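Manganese-dependent inorganic pyrophosphatase (Methanocaldococcus jannaschii, PDB 2EB0) catalyses the manganese-dependent hydrolysis of inorganic diphosphate to two phosphate ions, as a class C (family II) pyrophosphatase. Local coordinates at residues V149-S153 with P154-D158; G107-A110 with T111-E115. All coordinates share one frame; numbering follows the deposited sequence.

Contact 1 of 2, residues V149-S153 with P154-D158; sequences VLFKS and PTTTD
Ser153 and Thr156 meet mainly at one acceptor, the carbonyl oxygen of Ser153, which takes two hydrogen bonds from the same threonine. Thr156 OG1 lies 2.8 Å from Ser153 O and is tilted 18° from the carbonyl plane. Thr156 N lies 3.0 Å from Ser153 O but sits well above that plane, 51° out of it, so it does not aim at a lone pair. The turn itself brings Thr156 N to Ser153 O; with OG1 beside its own backbone N and anti to its carbonyl carbon (chi1 -57°), the hydroxyl comes to the same oxygen. The OG1 bond should limit rotation of the Thr156 side chain about chi1, while the amide bond closes the turn.

The side chain of Ser153 makes a separate bond. Its OG is 3.0 Å from Thr155 OG1, and either hydroxyl could be the donor. Pro154 joins these two residues as the second residue of the turn, a position that suits the restricted phi of proline. The methyl branch of Thr156 turns instead to Phe151: CG2 packs 3.8 Å from Phe151 CB and reaches the edge of the ring at CD2 (3.9 Å), the two side chains crossing at about a right angle. The Phe151 side chain also touches Ile176 of helix 176-188 and Ala164 of helix 158-171.

Outside the two segments, Pro154 O is hydrogen-bonded to Lys295 and Thr155 packs on Lys294, both of helix 293-306 in the DHHA2 domain. The whole is a type I beta turn, Ser153 to Thr156, in the connection that follows the Schellman motif closing helix 134-148 at Val149 and leads to Thr157, the N-cap of helix 158-171.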
ATOM      1  N   VAL B 149      18.905 -10.903   9.598  1.00 18.04           N
ATOM      2  CA  VAL B 149      20.296 -11.052  10.010  1.00 18.86           C
ATOM      3  C   VAL B 149      20.280 -11.857  11.311  1.00 18.73           C
ATOM      4  O   VAL B 149      20.828 -11.441  12.339  1.00 17.66           O
ATOM      5  CB  VAL B 149      20.974  -9.689  10.271  1.00 20.72           C
ATOM      6  CG1 VAL B 149      22.473  -9.887  10.452  1.00 18.93           C
ATOM      7  CG2 VAL B 149      20.676  -8.725   9.123  1.00 24.45           C
ATOM      8  N   LEU B 150      19.634 -13.013  11.245  1.00 19.82           N
ATOM      9  CA  LEU B 150      19.500 -13.907  12.384  1.00 23.26           C
ATOM     10  C   LEU B 150      18.827 -13.207  13.562  1.00 24.51           C
ATOM     11  O   LEU B 150      19.314 -13.249  14.692  1.00 27.46           O
ATOM     12  CB  LEU B 150      20.864 -14.457  12.808  1.00 30.12           C
ATOM     13  CG  LEU B 150      20.922 -15.962  13.109  1.00 33.32           C
ATOM     14  CD1 LEU B 150      22.091 -16.236  14.041  1.00 33.42           C
ATOM     15  CD2 LEU B 150      19.640 -16.438  13.757  1.00 32.83           C
ATOM     16  N   PHE B 151      17.713 -12.545  13.277  1.00 24.96           N
ATOM     17  CA  PHE B 151      16.927 -11.858  14.292  1.00 27.16           C
ATOM     18  C   PHE B 151      17.672 -10.757  15.046  1.00 28.30           C
ATOM     19  O   PHE B 151      17.285 -10.389  16.151  1.00 26.97           O
ATOM     20  CB  PHE B 151      16.383 -12.884  15.284  1.00 25.40           C
ATOM     21  CG  PHE B 151      15.870 -14.134  14.627  1.00 25.50           C
ATOM     22  CD1 PHE B 151      16.501 -15.355  14.838  1.00 26.25           C
ATOM     23  CD2 PHE B 151      14.759 -14.086  13.786  1.00 24.72           C
ATOM     24  CE1 PHE B 151      16.032 -16.515  14.217  1.00 28.16           C
ATOM     25  CE2 PHE B 151      14.282 -15.229  13.164  1.00 23.42           C
ATOM     26  CZ  PHE B 151      14.920 -16.451  13.378  1.00 27.32           C
ATOM     27  N   LYS B 152      18.731 -10.223  14.443  1.00 26.32           N
ATOM     28  CA  LYS B 152      19.495  -9.162  15.083  1.00 27.12           C
ATOM     29  C   LYS B 152      18.964  -7.797  14.666  1.00 26.82           C
ATOM     30  O   LYS B 152      18.994  -6.843  15.440  1.00 26.11           O
ATOM     31  CB  LYS B 152      20.975  -9.288  14.720  1.00 32.56           C
ATOM     32  CG  LYS B 152      21.592 -10.586  15.197  1.00 34.75           C
ATOM     33  CD  LYS B 152      23.067 -10.670  14.865  1.00 33.49           C
ATOM     34  CE  LYS B 152      23.673 -11.903  15.512  1.00 35.99           C
ATOM     35  NZ  LYS B 152      25.154 -11.952  15.379  1.00 38.67           N
ATOM     36  N   SER B 153      18.471  -7.709  13.438  1.00 28.91           N
ATOM     37  CA  SER B 153      17.937  -6.453  12.926  1.00 27.91           C
ATOM     38  C   SER B 153      16.678  -6.009  13.668  1.00 26.51           C
ATOM     39  O   SER B 153      15.879  -6.835  14.113  1.00 24.23           O
ATOM     40  CB  SER B 153      17.623  -6.588  11.439  1.00 25.51           C
ATOM     41  OG  SER B 153      16.902  -5.463  10.987  1.00 29.14           O
ATOM     42  N   PRO B 154      16.488  -4.689  13.815  1.00 31.06           N
ATOM     43  CA  PRO B 154      15.304  -4.182  14.512  1.00 30.40           C
ATOM     44  C   PRO B 154      13.992  -4.406  13.760  1.00 32.04           C
ATOM     45  O   PRO B 154      12.921  -4.098  14.279  1.00 33.54           O
ATOM     46  CB  PRO B 154      15.633  -2.706  14.731  1.00 24.00           C
ATOM     47  CG  PRO B 154      16.540  -2.388  13.602  1.00 24.46           C
ATOM     48  CD  PRO B 154      17.438  -3.600  13.548  1.00 23.98           C
ATOM     49  N   THR B 155      14.066  -4.930  12.539  1.00 26.10           N
ATOM     50  CA  THR B 155      12.853  -5.223  11.782  1.00 25.78           C
ATOM     51  C   THR B 155      12.299  -6.542  12.311  1.00 25.73           C
ATOM     52  O   THR B 155      11.130  -6.880  12.097  1.00 25.77           O
ATOM     53  CB  THR B 155      13.126  -5.423  10.289  1.00 30.10           C
ATOM     54  OG1 THR B 155      14.175  -6.390  10.125  1.00 30.66           O
ATOM     55  CG2 THR B 155      13.503  -4.106   9.634  1.00 31.43           C
ATOM     56  N   THR B 156      13.155  -7.290  12.999  1.00 19.43           N
ATOM     57  CA  THR B 156      12.749  -8.567  13.557  1.00 18.72           C
ATOM     58  C   THR B 156      11.577  -8.358  14.498  1.00 17.98           C
ATOM     59  O   THR B 156      11.605  -7.473  15.346  1.00 19.55           O
ATOM     60  CB  THR B 156      13.873  -9.227  14.370  1.00 20.99           C
ATOM     61  OG1 THR B 156      15.036  -9.397  13.550  1.00 21.91           O
ATOM     62  CG2 THR B 156      13.412 -10.580  14.891  1.00 17.35           C
ATOM     63  N   THR B 157      10.544  -9.171  14.322  1.00 20.26           N
ATOM     64  CA  THR B 157       9.360  -9.127  15.162  1.00 19.26           C
ATOM     65  C   THR B 157       9.123 -10.551  15.667  1.00 20.33           C
ATOM     66  O   THR B 157       9.760 -11.511  15.194  1.00 17.39           O
ATOM     67  CB  THR B 157       8.109  -8.655  14.382  1.00 27.22           C
ATOM     68  OG1 THR B 157       7.836  -9.569  13.315  1.00 28.18           O
ATOM     69  CG2 THR B 157       8.323  -7.259  13.814  1.00 28.27           C
ATOM     70  N   ASP B 158       8.218 -10.680  16.633  1.00 22.65           N
ATOM     71  CA  ASP B 158       7.897 -11.979  17.217  1.00 24.44           C
ATOM     72  C   ASP B 158       7.404 -12.909  16.127  1.00 22.46           C
ATOM     73  O   ASP B 158       7.699 -14.097  16.138  1.00 25.75           O
ATOM     74  CB  ASP B 158       6.820 -11.830  18.301  1.00 37.72           C
ATOM     75  CG  ASP B 158       7.345 -11.165  19.566  1.00 42.31           C
ATOM     76  OD1 ASP B 158       6.535 -10.907  20.481  1.00 44.71           O
ATOM     77  OD2 ASP B 158       8.564 -10.903  19.652  1.00 46.00           O
TER

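Contact 2 of 2, residues G107-A110 with T111-E115; sequences GSTA and TVIAE
Ser108 and Thr111 face each other at the first turn of helix 109-118, where Ser108 is the N-cap. Their hydroxyls meet: Ser108 OG donates to Thr111 OG1 across 3.0 Å. Two torsions bring them together. Ser108 OG is placed between its backbone N and its carbonyl carbon (chi1 75°), while Thr111 OG1 lies beside its own N (chi1 -60°). Thr111 OG1 is also hydrogen-bonded to Asp160, so its partners are Ser108 before it and Asp160 of helix 158-171. With an alanine at Ser108 the hydroxyl is gone, and Thr111 OG1 would probably lose its serine donor and be held by Asp160 with one bond fewer.

The backbone bond of this turn, Thr111 N to Ser108 O, is weak, with an angle at hydrogen of only 124°. From the next carbonyl on the bonding is regular: Ile113 N reaches Thr109 O at 3.1 Å.

The CB of Thr109 points away from residues 111-115, and its OG1 is hydrogen-bonded to Asp66, a ligand of both manganese ions. The amides of Thr109 and Ala110 are hydrogen-bonded to the two carboxylate oxygens of Asp13, also a manganese ligand. The amino end of the helix thus forms part of the second shell of the metal site and would probably help to stabilise these negative charges. Further along, the side chain of Ile113 runs back beside Thr109: its CG1 lies 3.5 Å from Thr109 O, and its CD1 lies 4.3 Å from Thr109 CG2.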
ATOM      1  N   GLY B 107      10.031  -8.647   9.446  1.00 20.74           N
ATOM      2  CA  GLY B 107      11.405  -8.847   9.026  1.00 18.06           C
ATOM      3  C   GLY B 107      11.624  -9.242   7.579  1.00 18.98           C
ATOM      4  O   GLY B 107      12.684  -8.966   7.020  1.00 18.04           O
ATOM      5  N   SER B 108      10.642  -9.886   6.958  1.00 18.51           N
ATOM      6  CA  SER B 108      10.822 -10.305   5.578  1.00 20.96           C
ATOM      7  C   SER B 108       9.527 -10.619   4.875  1.00 21.01           C
ATOM      8  O   SER B 108       8.500 -10.878   5.512  1.00 20.62           O
ATOM      9  CB  SER B 108      11.700 -11.554   5.512  1.00 23.42           C
ATOM     10  OG  SER B 108      10.969 -12.698   5.930  1.00 25.05           O
ATOM     11  N   THR B 109       9.593 -10.618   3.547  1.00 20.37           N
ATOM     12  CA  THR B 109       8.432 -10.937   2.734  1.00 21.78           C
ATOM     13  C   THR B 109       8.063 -12.401   2.994  1.00 22.91           C
ATOM     14  O   THR B 109       6.885 -12.775   2.963  1.00 24.18           O
ATOM     15  CB  THR B 109       8.738 -10.735   1.243  1.00 23.17           C
ATOM     16  OG1 THR B 109       9.147  -9.375   1.025  1.00 22.29           O
ATOM     17  CG2 THR B 109       7.510 -11.044   0.399  1.00 21.92           C
ATOM     18  N   ALA B 110       9.079 -13.218   3.266  1.00 20.54           N
ATOM     19  CA  ALA B 110       8.879 -14.637   3.536  1.00 20.44           C
ATOM     20  C   ALA B 110       7.981 -14.829   4.763  1.00 20.83           C
ATOM     21  O   ALA B 110       7.125 -15.714   4.779  1.00 23.77           O
ATOM     22  CB  ALA B 110      10.232 -15.324   3.746  1.00 22.54           C
ATOM     23  N   THR B 111       8.182 -13.999   5.785  1.00 16.95           N
ATOM     24  CA  THR B 111       7.382 -14.053   6.999  1.00 14.11           C
ATOM     25  C   THR B 111       5.906 -13.841   6.674  1.00 15.82           C
ATOM     26  O   THR B 111       5.045 -14.571   7.164  1.00 13.65           O
ATOM     27  CB  THR B 111       7.821 -12.967   8.006  1.00 17.43           C
ATOM     28  OG1 THR B 111       9.189 -13.174   8.353  1.00 17.53           O
ATOM     29  CG2 THR B 111       6.981 -13.028   9.286  1.00 14.91           C
ATOM     30  N   VAL B 112       5.618 -12.838   5.849  1.00 20.92           N
ATOM     31  CA  VAL B 112       4.250 -12.535   5.448  1.00 18.97           C
ATOM     32  C   VAL B 112       3.584 -13.737   4.771  1.00 21.03           C
ATOM     33  O   VAL B 112       2.436 -14.079   5.058  1.00 19.39           O
ATOM     34  CB  VAL B 112       4.212 -11.373   4.442  1.00 14.71           C
ATOM     35  CG1 VAL B 112       2.769 -11.081   4.044  1.00 12.50           C
ATOM     36  CG2 VAL B 112       4.865 -10.153   5.036  1.00 12.70           C
ATOM     37  N   ILE B 113       4.311 -14.355   3.848  1.00 24.67           N
ATOM     38  CA  ILE B 113       3.803 -15.500   3.108  1.00 23.98           C
ATOM     39  C   ILE B 113       3.562 -16.704   4.008  1.00 24.09           C
ATOM     40  O   ILE B 113       2.543 -17.387   3.884  1.00 26.22           O
ATOM     41  CB  ILE B 113       4.778 -15.884   1.974  1.00 16.39           C
ATOM     42  CG1 ILE B 113       4.862 -14.738   0.968  1.00 17.63           C
ATOM     43  CG2 ILE B 113       4.311 -17.164   1.278  1.00 15.89           C
ATOM     44  CD1 ILE B 113       5.866 -14.966  -0.144  1.00 18.02           C
ATOM     45  N   ALA B 114       4.500 -16.950   4.916  1.00 22.33           N
ATOM     46  CA  ALA B 114       4.405 -18.074   5.832  1.00 23.08           C
ATOM     47  C   ALA B 114       3.230 -17.917   6.786  1.00 24.94           C
ATOM     48  O   ALA B 114       2.537 -18.895   7.104  1.00 22.91           O
ATOM     49  CB  ALA B 114       5.708 -18.218   6.622  1.00 14.02           C
ATOM     50  N   GLU B 115       3.002 -16.692   7.251  1.00 25.74           N
ATOM     51  CA  GLU B 115       1.906 -16.463   8.174  1.00 27.46           C
ATOM     52  C   GLU B 115       0.592 -16.741   7.474  1.00 28.12           C
ATOM     53  O   GLU B 115      -0.345 -17.261   8.078  1.00 28.76           O
ATOM     54  CB  GLU B 115       1.913 -15.035   8.709  1.00 31.17           C
ATOM     55  CG  GLU B 115       0.672 -14.719   9.519  1.00 31.42           C
ATOM     56  CD  GLU B 115       0.697 -13.332  10.106  1.00 34.97           C
ATOM     57  OE1 GLU B 115       1.033 -12.384   9.370  1.00 35.23           O
ATOM     58  OE2 GLU B 115       0.369 -13.187  11.305  1.00 38.68           O
TER

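Contact 1 and contact 2 have centres 12 Å apart and touch by packing, Thr155 OG1 lying 3.9 Å from Gly107 CA. Asp160 connects them more firmly: its OD2 is hydrogen-bonded to Thr157 OG1 of contact 1 and to Gly107 N of contact 2. They differ in their distance from the metals. The side chain of Thr109 is about 4 Å from a manganese ion, that of Thr155 about 8 Å, though Thr155 remains about 6 Å from the side chains of the manganese ligands His88 and Asp147. Contact 2 therefore borders the metal site directly, whereas 149-158 sits farther out, where it meets helix 293-306.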